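Local structure of stage III sporulation protein AB (Bacillus subtilis, 6BS9) at residues R8-L13 with L79-S84; Q12-L17 with H114-E119; A67-L72 with V88-G93. The protein is essential for sporulation and is probably a component of a secretion-system-like transport apparatus acting at stage III of spore formation. All blocks are in the same frame, centred on the assembly; numbering follows the deposited sequence.

Contact 1: R8-L13 with L79-S84; sequences RQIRQL and LSLKKS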
ATOM      1  N   ARG A   8      -7.504 -10.910   2.839  1.00 38.25           N
ATOM      2  CA  ARG A   8      -8.343 -10.036   2.060  1.00 41.18           C
ATOM      3  C   ARG A   8      -7.734  -8.612   1.981  1.00 37.46           C
ATOM      4  O   ARG A   8      -7.760  -7.981   0.911  1.00 33.50           O
ATOM      5  CB  ARG A   8      -9.767 -10.047   2.612  1.00 48.07           C
ATOM      6  CG  ARG A   8     -10.810  -9.210   1.849  1.00 60.69           C
ATOM      7  CD  ARG A   8     -12.253  -9.213   2.489  1.00 70.66           C
ATOM      8  NE  ARG A   8     -13.319  -9.087   1.479  1.00 81.49           N
ATOM      9  CZ  ARG A   8     -13.964  -7.960   1.111  1.00 86.54           C
ATOM     10  NH1 ARG A   8     -14.904  -8.045   0.160  1.00 84.24           N
ATOM     11  NH2 ARG A   8     -13.705  -6.759   1.658  1.00 86.15           N
ATOM     12  N   GLN A   9      -7.176  -8.123   3.071  1.00 33.33           N
ATOM     13  CA  GLN A   9      -6.650  -6.779   3.069  1.00 34.71           C
ATOM     14  C   GLN A   9      -5.312  -6.722   2.315  1.00 34.95           C
ATOM     15  O   GLN A   9      -5.041  -5.754   1.587  1.00 32.87           O
ATOM     16  CB  GLN A   9      -6.532  -6.234   4.490  1.00 36.89           C
ATOM     17  CG  GLN A   9      -7.884  -5.883   5.124  1.00 37.05           C
ATOM     18  CD  GLN A   9      -7.787  -5.264   6.536  1.00 37.05           C
ATOM     19  OE1 GLN A   9      -6.704  -4.947   7.062  1.00 34.41           O
ATOM     20  NE2 GLN A   9      -8.947  -5.141   7.160  1.00 38.80           N
ATOM     21  N   ILE A  10      -4.529  -7.802   2.394  1.00 31.84           N
ATOM     22  CA  ILE A  10      -3.308  -7.878   1.593  1.00 30.95           C
ATOM     23  C   ILE A  10      -3.635  -7.891   0.128  1.00 30.15           C
ATOM     24  O   ILE A  10      -3.039  -7.203  -0.658  1.00 29.95           O
ATOM     25  CB  ILE A  10      -2.485  -9.111   1.993  1.00 31.45           C
ATOM     26  CG1 ILE A  10      -1.997  -8.901   3.427  1.00 33.05           C
ATOM     27  CG2 ILE A  10      -1.280  -9.263   1.087  1.00 30.50           C
ATOM     28  CD1 ILE A  10      -1.471 -10.164   4.051  1.00 35.58           C
ATOM     29  N   ARG A  11      -4.674  -8.605  -0.233  1.00 32.20           N
ATOM     30  CA  ARG A  11      -5.077  -8.707  -1.625  1.00 34.50           C
ATOM     31  C   ARG A  11      -5.459  -7.364  -2.178  1.00 33.81           C
ATOM     32  O   ARG A  11      -5.064  -6.995  -3.293  1.00 35.74           O
ATOM     33  CB  ARG A  11      -6.237  -9.706  -1.739  1.00 35.72           C
ATOM     34  CG  ARG A  11      -6.550 -10.179  -3.117  1.00 37.56           C
ATOM     35  CD  ARG A  11      -7.619 -11.260  -3.054  1.00 41.57           C
ATOM     36  NE  ARG A  11      -8.870 -10.782  -2.467  1.00 43.85           N
ATOM     37  CZ  ARG A  11      -9.443 -11.458  -1.478  1.00 44.93           C
ATOM     38  NH1 ARG A  11     -10.567 -10.994  -0.995  1.00 42.32           N
ATOM     39  NH2 ARG A  11      -8.879 -12.615  -0.978  1.00 42.39           N
ATOM     40  N   GLN A  12      -6.241  -6.631  -1.396  1.00 35.67           N
ATOM     41  CA  GLN A  12      -6.610  -5.236  -1.731  1.00 35.83           C
ATOM     42  C   GLN A  12      -5.411  -4.310  -1.873  1.00 35.12           C
ATOM     43  O   GLN A  12      -5.391  -3.482  -2.762  1.00 34.10           O
ATOM     44  CB  GLN A  12      -7.506  -4.657  -0.606  1.00 38.27           C
ATOM     45  CG  GLN A  12      -8.926  -5.208  -0.579  1.00 40.83           C
ATOM     46  CD  GLN A  12      -9.684  -4.734   0.652  1.00 44.32           C
ATOM     47  OE1 GLN A  12      -9.146  -4.552   1.737  1.00 41.40           O
ATOM     48  NE2 GLN A  12     -10.942  -4.510   0.470  1.00 51.37           N
ATOM     49  N   LEU A  13      -4.416  -4.447  -0.952  1.00 34.27           N
ATOM     50  CA  LEU A  13      -3.198  -3.651  -1.027  1.00 32.11           C
ATOM     51  C   LEU A  13      -2.396  -3.954  -2.302  1.00 32.11           C
ATOM     52  O   LEU A  13      -1.925  -3.038  -2.965  1.00 30.88           O
ATOM     53  CB  LEU A  13      -2.360  -3.871   0.206  1.00 32.63           C
ATOM     54  CG  LEU A  13      -2.883  -3.152   1.447  1.00 31.45           C
ATOM     55  CD1 LEU A  13      -2.244  -3.736   2.657  1.00 31.74           C
ATOM     56  CD2 LEU A  13      -2.617  -1.669   1.386  1.00 31.71           C
ATOM     57  N   LEU A  79      -6.272  -1.500  10.589  1.00 42.00           N
ATOM     58  CA  LEU A  79      -6.073  -2.597   9.663  1.00 41.47           C
ATOM     59  C   LEU A  79      -5.927  -3.860  10.470  1.00 43.82           C
ATOM     60  O   LEU A  79      -5.799  -3.801  11.691  1.00 46.84           O
ATOM     61  CB  LEU A  79      -4.844  -2.330   8.797  1.00 41.63           C
ATOM     62  CG  LEU A  79      -4.812  -0.980   8.073  1.00 41.46           C
ATOM     63  CD1 LEU A  79      -3.594  -0.936   7.182  1.00 42.54           C
ATOM     64  CD2 LEU A  79      -6.076  -0.691   7.232  1.00 41.93           C
ATOM     65  N   SER A  80      -5.979  -4.988   9.774  1.00 47.42           N
ATOM     66  CA  SER A  80      -5.894  -6.341  10.367  1.00 47.26           C
ATOM     67  C   SER A  80      -4.626  -7.060   9.867  1.00 43.00           C
ATOM     68  O   SER A  80      -4.653  -8.217   9.533  1.00 43.96           O
ATOM     69  CB  SER A  80      -7.154  -7.136  10.039  1.00 46.71           C
ATOM     70  OG  SER A  80      -8.274  -6.484  10.615  1.00 52.48           O
ATOM     71  N   LEU A  81      -3.505  -6.356   9.904  1.00 39.77           N
ATOM     72  CA  LEU A  81      -2.254  -6.861   9.396  1.00 39.49           C
ATOM     73  C   LEU A  81      -1.223  -7.090  10.519  1.00 40.02           C
ATOM     74  O   LEU A  81      -1.321  -6.512  11.561  1.00 40.39           O
ATOM     75  CB  LEU A  81      -1.738  -5.851   8.361  1.00 38.59           C
ATOM     76  CG  LEU A  81      -2.666  -5.539   7.164  1.00 38.10           C
ATOM     77  CD1 LEU A  81      -2.077  -4.496   6.251  1.00 37.13           C
ATOM     78  CD2 LEU A  81      -3.022  -6.808   6.382  1.00 39.00           C
ATOM     79  N   LYS A  82      -0.203  -7.863  10.222  1.00 43.84           N
ATOM     80  CA  LYS A  82       0.942  -8.098  11.105  1.00 48.81           C
ATOM     81  C   LYS A  82       2.096  -7.155  10.799  1.00 49.48           C
ATOM     82  O   LYS A  82       2.098  -6.439   9.793  1.00 49.73           O
ATOM     83  CB  LYS A  82       1.383  -9.563  11.018  1.00 49.50           C
ATOM     84  CG  LYS A  82       0.240 -10.526  11.354  1.00 52.51           C
ATOM     85  CD  LYS A  82       0.649 -11.968  11.282  1.00 57.72           C
ATOM     86  CE  LYS A  82       0.897 -12.603  12.633  1.00 61.85           C
ATOM     87  NZ  LYS A  82      -0.402 -12.962  13.292  1.00 65.37           N
ATOM     88  N   LYS A  83       3.034  -7.104  11.724  1.00 50.42           N
ATOM     89  CA  LYS A  83       4.196  -6.221  11.629  1.00 53.39           C
ATOM     90  C   LYS A  83       4.972  -6.407  10.340  1.00 47.43           C
ATOM     91  O   LYS A  83       5.475  -5.454   9.767  1.00 47.09           O
ATOM     92  CB  LYS A  83       5.126  -6.382  12.868  1.00 58.52           C
ATOM     93  CG  LYS A  83       5.956  -5.116  13.164  1.00 70.44           C
ATOM     94  CD  LYS A  83       5.050  -3.877  13.428  1.00 72.33           C
ATOM     95  CE  LYS A  83       5.824  -2.655  13.943  1.00 78.50           C
ATOM     96  NZ  LYS A  83       4.982  -1.440  14.189  1.00 78.42           N
ATOM     97  N   SER A  84       5.062  -7.645   9.885  1.00 45.94           N
ATOM     98  CA  SER A  84       5.708  -7.952   8.598  1.00 46.22           C
ATOM     99  C   SER A  84       5.064  -7.146   7.469  1.00 43.16           C
ATOM    100  O   SER A  84       5.793  -6.519   6.712  1.00 45.10           O
ATOM    101  CB  SER A  84       5.759  -9.448   8.335  1.00 46.27           C
ATOM    102  OG  SER A  84       4.425  -9.940   8.429  1.00 49.03           O
TER
HETATM  103  O   HOH W   1      -9.272  -4.228  10.160  1.00 30.95           O

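Contact 2: Q12-L17 with H114-E119; sequences QLRAAL and HLEASE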
ATOM      1  N   GLN A  12      -6.241  -6.631  -1.396  1.00 35.67           N
ATOM      2  CA  GLN A  12      -6.610  -5.236  -1.731  1.00 35.83           C
ATOM      3  C   GLN A  12      -5.411  -4.310  -1.873  1.00 35.12           C
ATOM      4  O   GLN A  12      -5.391  -3.482  -2.762  1.00 34.10           O
ATOM      5  CB  GLN A  12      -7.506  -4.657  -0.606  1.00 38.27           C
ATOM      6  CG  GLN A  12      -8.926  -5.208  -0.579  1.00 40.83           C
ATOM      7  CD  GLN A  12      -9.684  -4.734   0.652  1.00 44.32           C
ATOM      8  OE1 GLN A  12      -9.146  -4.552   1.737  1.00 41.40           O
ATOM      9  NE2 GLN A  12     -10.942  -4.510   0.470  1.00 51.37           N
ATOM     10  N   LEU A  13      -4.416  -4.447  -0.952  1.00 34.27           N
ATOM     11  CA  LEU A  13      -3.198  -3.651  -1.027  1.00 32.11           C
ATOM     12  C   LEU A  13      -2.396  -3.954  -2.302  1.00 32.11           C
ATOM     13  O   LEU A  13      -1.925  -3.038  -2.965  1.00 30.88           O
ATOM     14  CB  LEU A  13      -2.360  -3.871   0.206  1.00 32.63           C
ATOM     15  CG  LEU A  13      -2.883  -3.152   1.447  1.00 31.45           C
ATOM     16  CD1 LEU A  13      -2.244  -3.736   2.657  1.00 31.74           C
ATOM     17  CD2 LEU A  13      -2.617  -1.669   1.386  1.00 31.71           C
ATOM     18  N   ARG A  14      -2.301  -5.225  -2.667  0.50 31.57           N
ATOM     19  CA  ARG A  14      -1.629  -5.634  -3.906  0.50 30.19           C
ATOM     20  C   ARG A  14      -2.318  -5.017  -5.128  0.50 31.80           C
ATOM     21  O   ARG A  14      -1.646  -4.595  -6.059  0.50 34.56           O
ATOM     22  CB  ARG A  14      -1.716  -7.166  -3.960  0.50 29.82           C
ATOM     23  CG  ARG A  14      -0.868  -7.981  -4.954  0.50 29.49           C
ATOM     24  CD  ARG A  14       0.660  -7.894  -4.927  0.50 29.31           C
ATOM     25  NE  ARG A  14       1.132  -8.396  -6.204  0.50 29.99           N
ATOM     26  CZ  ARG A  14       0.915  -7.799  -7.367  0.50 30.80           C
ATOM     27  NH1 ARG A  14       0.313  -6.604  -7.427  0.50 29.74           N
ATOM     28  NH2 ARG A  14       1.327  -8.410  -8.464  0.50 30.81           N
ATOM     29  N   ALA A  15      -3.653  -4.959  -5.134  1.00 31.03           N
ATOM     30  CA  ALA A  15      -4.387  -4.343  -6.213  1.00 32.31           C
ATOM     31  C   ALA A  15      -4.066  -2.850  -6.314  1.00 32.83           C
ATOM     32  O   ALA A  15      -3.788  -2.323  -7.374  1.00 32.68           O
ATOM     33  CB  ALA A  15      -5.901  -4.561  -6.025  1.00 34.43           C
ATOM     34  N   ALA A  16      -4.206  -2.163  -5.194  1.00 31.13           N
ATOM     35  CA  ALA A  16      -4.050  -0.753  -5.146  1.00 30.06           C
ATOM     36  C   ALA A  16      -2.609  -0.360  -5.480  1.00 31.62           C
ATOM     37  O   ALA A  16      -2.400   0.564  -6.284  1.00 29.85           O
ATOM     38  CB  ALA A  16      -4.392  -0.280  -3.740  1.00 32.25           C
ATOM     39  N   LEU A  17      -1.621  -1.032  -4.859  1.00 30.15           N
ATOM     40  CA  LEU A  17      -0.222  -0.733  -5.191  1.00 31.11           C
ATOM     41  C   LEU A  17       0.202  -1.066  -6.625  1.00 29.21           C
ATOM     42  O   LEU A  17       1.004  -0.356  -7.241  1.00 27.41           O
ATOM     43  CB  LEU A  17       0.719  -1.410  -4.199  1.00 33.73           C
ATOM     44  CG  LEU A  17       0.465  -0.984  -2.721  1.00 36.28           C
ATOM     45  CD1 LEU A  17       1.538  -1.562  -1.809  1.00 36.54           C
ATOM     46  CD2 LEU A  17       0.369   0.505  -2.536  1.00 36.59           C
ATOM     47  N   HIS A 114       6.466  -9.167  -2.157  1.00 34.11           N
ATOM     48  CA  HIS A 114       6.467  -9.461  -0.742  1.00 36.74           C
ATOM     49  C   HIS A 114       5.085  -9.629  -0.194  1.00 36.44           C
ATOM     50  O   HIS A 114       4.787 -10.603   0.532  1.00 37.74           O
ATOM     51  CB  HIS A 114       7.187  -8.419   0.058  1.00 40.56           C
ATOM     52  CG  HIS A 114       7.804  -8.983   1.297  1.00 47.92           C
ATOM     53  ND1 HIS A 114       9.111  -8.721   1.634  1.00 51.50           N
ATOM     54  CD2 HIS A 114       7.353  -9.903   2.199  1.00 50.07           C
ATOM     55  CE1 HIS A 114       9.410  -9.368   2.746  1.00 55.47           C
ATOM     56  NE2 HIS A 114       8.359 -10.087   3.112  1.00 57.61           N
ATOM     57  N   LEU A 115       4.203  -8.746  -0.621  1.00 37.50           N
ATOM     58  CA  LEU A 115       2.768  -8.885  -0.273  1.00 37.43           C
ATOM     59  C   LEU A 115       2.144 -10.181  -0.828  1.00 35.58           C
ATOM     60  O   LEU A 115       1.339 -10.826  -0.163  1.00 35.72           O
ATOM     61  CB  LEU A 115       1.964  -7.660  -0.797  1.00 38.68           C
ATOM     62  CG  LEU A 115       2.224  -6.337  -0.061  1.00 38.44           C
ATOM     63  CD1 LEU A 115       1.506  -5.213  -0.721  1.00 37.41           C
ATOM     64  CD2 LEU A 115       1.814  -6.420   1.409  1.00 39.36           C
ATOM     65  N   GLU A 116       2.535 -10.580  -2.029  1.00 32.43           N
ATOM     66  CA  GLU A 116       2.074 -11.860  -2.590  1.00 33.42           C
ATOM     67  C   GLU A 116       2.457 -13.029  -1.702  1.00 32.18           C
ATOM     68  O   GLU A 116       1.670 -13.962  -1.439  1.00 32.59           O
ATOM     69  CB  GLU A 116       2.706 -12.014  -3.983  1.00 37.78           C
ATOM     70  CG  GLU A 116       1.744 -11.715  -5.059  1.00 40.67           C
ATOM     71  CD  GLU A 116       2.429 -11.881  -6.405  1.00 41.20           C
ATOM     72  OE1 GLU A 116       3.020 -10.903  -6.946  1.00 45.83           O
ATOM     73  OE2 GLU A 116       2.343 -13.000  -6.895  1.00 43.23           O
ATOM     74  N   ALA A 117       3.673 -12.945  -1.190  1.00 31.50           N
ATOM     75  CA  ALA A 117       4.199 -13.971  -0.334  1.00 34.96           C
ATOM     76  C   ALA A 117       3.457 -13.943   1.005  1.00 36.21           C
ATOM     77  O   ALA A 117       3.052 -14.993   1.495  1.00 39.41           O
ATOM     78  CB  ALA A 117       5.710 -13.801  -0.154  1.00 34.86           C
ATOM     79  N   SER A 118       3.269 -12.750   1.567  1.00 34.71           N
ATOM     80  CA  SER A 118       2.524 -12.656   2.855  1.00 34.78           C
ATOM     81  C   SER A 118       1.051 -13.062   2.725  1.00 35.04           C
ATOM     82  O   SER A 118       0.535 -13.775   3.594  1.00 34.18           O
ATOM     83  CB  SER A 118       2.596 -11.286   3.428  1.00 32.82           C
ATOM     84  OG  SER A 118       3.915 -10.911   3.647  1.00 36.26           O
ATOM     85  N   GLU A 119       0.428 -12.732   1.596  1.00 32.31           N
ATOM     86  CA  GLU A 119      -0.862 -13.266   1.320  1.00 32.21           C
ATOM     87  C   GLU A 119      -0.901 -14.777   1.363  1.00 34.46           C
ATOM     88  O   GLU A 119      -1.841 -15.352   1.901  1.00 39.76           O
ATOM     89  CB  GLU A 119      -1.389 -12.765  -0.035  1.00 33.19           C
ATOM     90  CG  GLU A 119      -2.883 -13.044  -0.240  1.00 35.38           C
ATOM     91  CD  GLU A 119      -3.370 -12.493  -1.584  1.00 39.35           C
ATOM     92  OE1 GLU A 119      -4.310 -12.987  -2.222  1.00 42.67           O
ATOM     93  OE2 GLU A 119      -2.784 -11.542  -2.062  1.00 43.28           O
TER

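Contact 3: A67-L72 with V88-G93; sequences AWEQSL and VLKQFG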
ATOM      1  N   ALA A  67       4.576  11.572   2.978  1.00 38.50           N
ATOM      2  CA  ALA A  67       3.104  11.479   2.973  1.00 39.17           C
ATOM      3  C   ALA A  67       2.608  10.066   3.152  1.00 38.46           C
ATOM      4  O   ALA A  67       1.636   9.829   3.907  1.00 40.12           O
ATOM      5  CB  ALA A  67       2.520  12.039   1.690  1.00 38.59           C
ATOM      6  N   TRP A  68       3.300   9.129   2.524  1.00 36.98           N
ATOM      7  CA  TRP A  68       2.976   7.732   2.711  1.00 36.10           C
ATOM      8  C   TRP A  68       3.186   7.215   4.158  1.00 37.95           C
ATOM      9  O   TRP A  68       2.281   6.582   4.745  1.00 33.28           O
ATOM     10  CB  TRP A  68       3.771   6.871   1.764  1.00 32.77           C
ATOM     11  CG  TRP A  68       3.414   5.495   1.901  1.00 31.09           C
ATOM     12  CD1 TRP A  68       4.056   4.531   2.650  1.00 31.71           C
ATOM     13  CD2 TRP A  68       2.266   4.850   1.347  1.00 31.59           C
ATOM     14  NE1 TRP A  68       3.423   3.296   2.503  1.00 30.30           N
ATOM     15  CE2 TRP A  68       2.312   3.478   1.736  1.00 31.26           C
ATOM     16  CE3 TRP A  68       1.193   5.277   0.536  1.00 31.06           C
ATOM     17  CZ2 TRP A  68       1.314   2.586   1.375  1.00 30.88           C
ATOM     18  CZ3 TRP A  68       0.220   4.361   0.146  1.00 27.51           C
ATOM     19  CH2 TRP A  68       0.297   3.059   0.540  1.00 29.88           C
ATOM     20  N   GLU A  69       4.348   7.508   4.714  1.00 43.86           N
ATOM     21  CA  GLU A  69       4.680   7.095   6.083  1.00 49.45           C
ATOM     22  C   GLU A  69       3.670   7.621   7.077  1.00 47.26           C
ATOM     23  O   GLU A  69       3.186   6.872   7.922  1.00 49.83           O
ATOM     24  CB  GLU A  69       6.075   7.548   6.534  1.00 55.90           C
ATOM     25  CG  GLU A  69       7.034   6.396   6.664  1.00 68.69           C
ATOM     26  CD  GLU A  69       7.877   6.144   5.442  1.00 74.25           C
ATOM     27  OE1 GLU A  69       8.798   6.974   5.260  1.00 69.33           O
ATOM     28  OE2 GLU A  69       7.648   5.098   4.756  1.00 74.90           O
ATOM     29  N   GLN A  70       3.339   8.897   6.952  1.00 44.51           N
ATOM     30  CA  GLN A  70       2.358   9.540   7.826  1.00 45.02           C
ATOM     31  C   GLN A  70       0.979   8.881   7.688  1.00 40.77           C
ATOM     32  O   GLN A  70       0.333   8.600   8.662  1.00 42.64           O
ATOM     33  CB  GLN A  70       2.303  11.041   7.520  1.00 51.82           C
ATOM     34  CG  GLN A  70       2.276  11.949   8.739  1.00 64.36           C
ATOM     35  CD  GLN A  70       2.375  13.445   8.398  1.00 74.01           C
ATOM     36  OE1 GLN A  70       1.475  14.236   8.745  1.00 78.98           O
ATOM     37  NE2 GLN A  70       3.472  13.849   7.711  1.00 74.39           N
ATOM     38  N   SER A  71       0.550   8.592   6.464  1.00 37.36           N
ATOM     39  CA  SER A  71      -0.747   7.991   6.267  1.00 38.06           C
ATOM     40  C   SER A  71      -0.795   6.591   6.793  1.00 36.70           C
ATOM     41  O   SER A  71      -1.754   6.158   7.425  1.00 36.49           O
ATOM     42  CB  SER A  71      -1.125   8.002   4.781  1.00 37.05           C
ATOM     43  OG  SER A  71      -0.915   9.270   4.199  1.00 34.91           O
ATOM     44  N   LEU A  72       0.279   5.898   6.578  1.00 39.14           N
ATOM     45  CA  LEU A  72       0.393   4.563   7.109  1.00 42.93           C
ATOM     46  C   LEU A  72       0.237   4.468   8.653  1.00 42.67           C
ATOM     47  O   LEU A  72      -0.471   3.580   9.168  1.00 39.29           O
ATOM     48  CB  LEU A  72       1.724   3.965   6.625  1.00 43.02           C
ATOM     49  CG  LEU A  72       2.048   2.536   7.023  1.00 45.35           C
ATOM     50  CD1 LEU A  72       1.012   1.579   6.430  1.00 43.34           C
ATOM     51  CD2 LEU A  72       3.471   2.211   6.552  1.00 46.58           C
ATOM     52  N   VAL A  88       6.786  -4.045   5.147  1.00 36.22           N
ATOM     53  CA  VAL A  88       6.689  -4.005   3.732  1.00 36.42           C
ATOM     54  C   VAL A  88       6.096  -2.697   3.254  1.00 35.28           C
ATOM     55  O   VAL A  88       6.632  -2.074   2.331  1.00 33.88           O
ATOM     56  CB  VAL A  88       5.899  -5.213   3.172  1.00 36.79           C
ATOM     57  CG1 VAL A  88       5.641  -5.047   1.681  1.00 36.50           C
ATOM     58  CG2 VAL A  88       6.674  -6.509   3.428  1.00 36.67           C
ATOM     59  N   LEU A  89       5.000  -2.256   3.875  1.00 36.82           N
ATOM     60  CA  LEU A  89       4.389  -0.991   3.493  1.00 36.81           C
ATOM     61  C   LEU A  89       5.289   0.226   3.747  1.00 39.87           C
ATOM     62  O   LEU A  89       5.310   1.164   2.952  1.00 45.21           O
ATOM     63  CB  LEU A  89       3.025  -0.866   4.140  1.00 37.47           C
ATOM     64  CG  LEU A  89       2.017  -1.898   3.607  1.00 37.39           C
ATOM     65  CD1 LEU A  89       0.793  -1.966   4.444  1.00 36.24           C
ATOM     66  CD2 LEU A  89       1.615  -1.624   2.143  1.00 37.60           C
ATOM     67  N   LYS A  90       6.064   0.184   4.810  1.00 42.16           N
ATOM     68  CA  LYS A  90       7.070   1.204   5.089  1.00 47.51           C
ATOM     69  C   LYS A  90       8.135   1.204   4.024  1.00 42.89           C
ATOM     70  O   LYS A  90       8.502   2.267   3.544  1.00 40.48           O
ATOM     71  CB  LYS A  90       7.696   0.977   6.479  1.00 53.21           C
ATOM     72  CG  LYS A  90       8.605   2.108   6.959  1.00 64.19           C
ATOM     73  CD  LYS A  90       9.182   1.844   8.359  1.00 70.93           C
ATOM     74  CE  LYS A  90       9.928   3.070   8.919  1.00 75.70           C
ATOM     75  NZ  LYS A  90       9.988   3.113  10.422  1.00 75.96           N
ATOM     76  N   GLN A  91       8.649   0.030   3.657  1.00 43.12           N
ATOM     77  CA  GLN A  91       9.636  -0.074   2.538  1.00 44.33           C
ATOM     78  C   GLN A  91       9.064   0.449   1.217  1.00 38.66           C
ATOM     79  O   GLN A  91       9.774   1.085   0.449  1.00 38.32           O
ATOM     80  CB  GLN A  91      10.457  -1.415   2.384  1.00 49.02           C
ATOM     81  CG  GLN A  91       9.889  -2.790   2.711  1.00 53.82           C
ATOM     82  CD  GLN A  91      10.607  -3.955   1.940  0.50 50.22           C
ATOM     83  OE1 GLN A  91       9.957  -4.829   1.394  0.50 45.90           O
ATOM     84  NE2 GLN A  91      11.934  -3.929   1.894  0.50 50.49           N
ATOM     85  N   PHE A  92       7.773   0.257   0.987  1.00 36.50           N
ATOM     86  CA  PHE A  92       7.144   0.877  -0.169  1.00 36.30           C
ATOM     87  C   PHE A  92       7.239   2.423  -0.113  1.00 38.42           C
ATOM     88  O   PHE A  92       7.554   3.059  -1.107  1.00 38.62           O
ATOM     89  CB  PHE A  92       5.690   0.400  -0.376  1.00 32.92           C
ATOM     90  CG  PHE A  92       4.960   1.125  -1.473  1.00 29.52           C
ATOM     91  CD1 PHE A  92       5.176   0.818  -2.763  1.00 29.26           C
ATOM     92  CD2 PHE A  92       4.065   2.132  -1.195  1.00 28.18           C
ATOM     93  CE1 PHE A  92       4.483   1.474  -3.799  1.00 29.16           C
ATOM     94  CE2 PHE A  92       3.428   2.817  -2.196  1.00 28.46           C
ATOM     95  CZ  PHE A  92       3.627   2.490  -3.512  1.00 27.81           C
ATOM     96  N   GLY A  93       6.954   3.031   1.036  1.00 41.15           N
ATOM     97  CA  GLY A  93       7.168   4.474   1.181  1.00 41.64           C
ATOM     98  C   GLY A  93       8.591   4.919   0.861  1.00 41.11           C
ATOM     99  O   GLY A  93       8.780   5.858   0.113  1.00 43.75           O
TER

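Contact 1: R8-L13 with L79-S84
The connection of a helical hairpin, running from helix 64-75 to helix 83-95, is pinned here to helix 2-26, with Gln9, Ile10 and Leu13 meeting Leu79, Ser80 and Leu81. The polar grip comes from the Gln9 amide. Its OE1 accepts a hydrogen bond from the backbone N of Ser80 at 2.8 Å, nearly straight at 165°, with the donor tilted 25° from the carbonyl plane. Gln9 CD lies anti to CA (chi2 -177°), and this extended chain carries the amide from the helix to the loop backbone. A glutamine suits the place because its two ends do different work: while OE1 holds the loop N-H, NE2 donates to a water at 3.2 Å that is also hydrogen-bonded to Ser80 OG. The water thus links the two side chains and would resist a flip of the amide. Beside this polar grip Leu81 sends its two methyls to different neighbours. CD2 packs at 3.8 Å on Ile10 CG1, the two chains crossing obliquely, whereas CD1 meets Leu13 CD1 tip to tip at 3.7 Å. Next along the chain, Lys82 occupies the N-cap of helix 83-95, its backbone N bonded to Glu85 OE2. Val46 touches Gln9 and Leu13 from helix 46-58. This is the loop of an antiparallel helical hairpin, held on a third helix of an all-helical domain by a side-chain-to-backbone bond and leucine packing.

Contact 2: Q12-L17 with H114-E119
Arg14 and Glu116 face each other across helices 2-26 and 101-128 and form a salt bridge through a single carboxylate oxygen. Arg14 NE donates to Glu116 OE1 at 3.2 Å with an N-H...O angle of 160°; the oxygen lies close to the guanidinium plane, yet it is approached from above the carboxylate plane. A second, weak bond runs from Arg14 NH2 to the same OE1 at 3.4 Å. The two flat groups are turned 48° against each other, far from the coplanar, two-oxygen pairing. Arg14 has a second conformer, so this describes one of its states. Its chain bends at chi2, which places CD 4.0 Å from Glu116 CG, and the long arginine can therefore lay methylenes against the neighbour before ending in charge.

Inward of the salt bridge Leu115 fills the space between the backbones. Its CD1 meets Leu17 CD1 at 3.8 Å, the two side chains crossing at about a right angle, and lies 4.2 Å from Leu13 CB. Leu13 and Leu17 stand one turn apart, so that the single methyl CD1 of Leu115 reaches both. This is antiparallel helix packing in an all-helical bundle: the axes approach to 9.9 Å at 164°, with apolar residues inside and the ion pair toward the outer side.

Farther out, Ser118 OG turns back onto its own helix, donating to His114 O alongside the backbone N-H of Ser118. Phe50 of helix 46-58 and Phe92 of helix 83-95 pack on Leu17, while Leu49 and Leu89 do so on Leu13. Ile10 touches both Leu115 and Glu119.

Contact 3: A67-L72 with V88-G93
Trp68 supplies the polar bond that joins these two antiparallel helices, its NE1 donating to the backbone O of Leu89 at 2.9 Å (N-H...O angle 142°). The indole nitrogen comes from above the carbonyl plane, and Gly93 N, the regular helical donor, reaches the same oxygen from the opposite face. Trp68 CG is anti to the backbone N (chi1 -177°), toward helix 83-95. Tryptophan suits the place because it combines a large apolar face with one N-H.

The aromatic contact is edge-to-face (T-shaped): the edge of Phe92 points to the face of the Trp68 six-membered ring, centroids 5.0 Å apart and planes at 73°. Phe92 CD2 comes closest, 3.7 Å from Trp68 CE2.

Close packing completes the joint. Trp68 CD1 lies 3.4 Å from Gly93 CA, where a side chain on the glycine would collide with the indole. Glu69 OE2 lies 3.7 Å from the same CA. Leu72 CD1 rests on Leu89 CB at 3.9 Å, the two leucines crossing at about a right angle. A leucine in place of Trp68 would probably leave the edge of Phe92 without an aromatic face and deprive Leu89 O of its indole donor, opening a gap beside Phe92.

Phe53 (edge-to-face) and Leu49 of helix 46-58 pack on Trp68, and Leu17 of helix 2-26 touches Trp68, Leu89 and Phe92, so two further helices pack on the indole beside helix 83-95.

Contacts 1 and 2 lie about 8 Å apart between centres and share Gln12 and Leu13 on helix 2-26; contact 3 sits about 13 Å and 14 Å from them, with contacts 2 and 3 on opposite sides of the chain's centre. Along the chain, contact 2 joins helix 2-26 to helix 101-128 and encloses contact 3, whereas contacts 1 and 3 alternate their segments. Helix 83-95 ties the set together: its approach belongs to contact 1 and its middle to contact 3, where leucines of helix 2-26 meet it. Early, middle and late parts of the chain thus pack against a shared, largely apolar interior, a compact all-helical domain forming part of the longer SpoIIIAB protein.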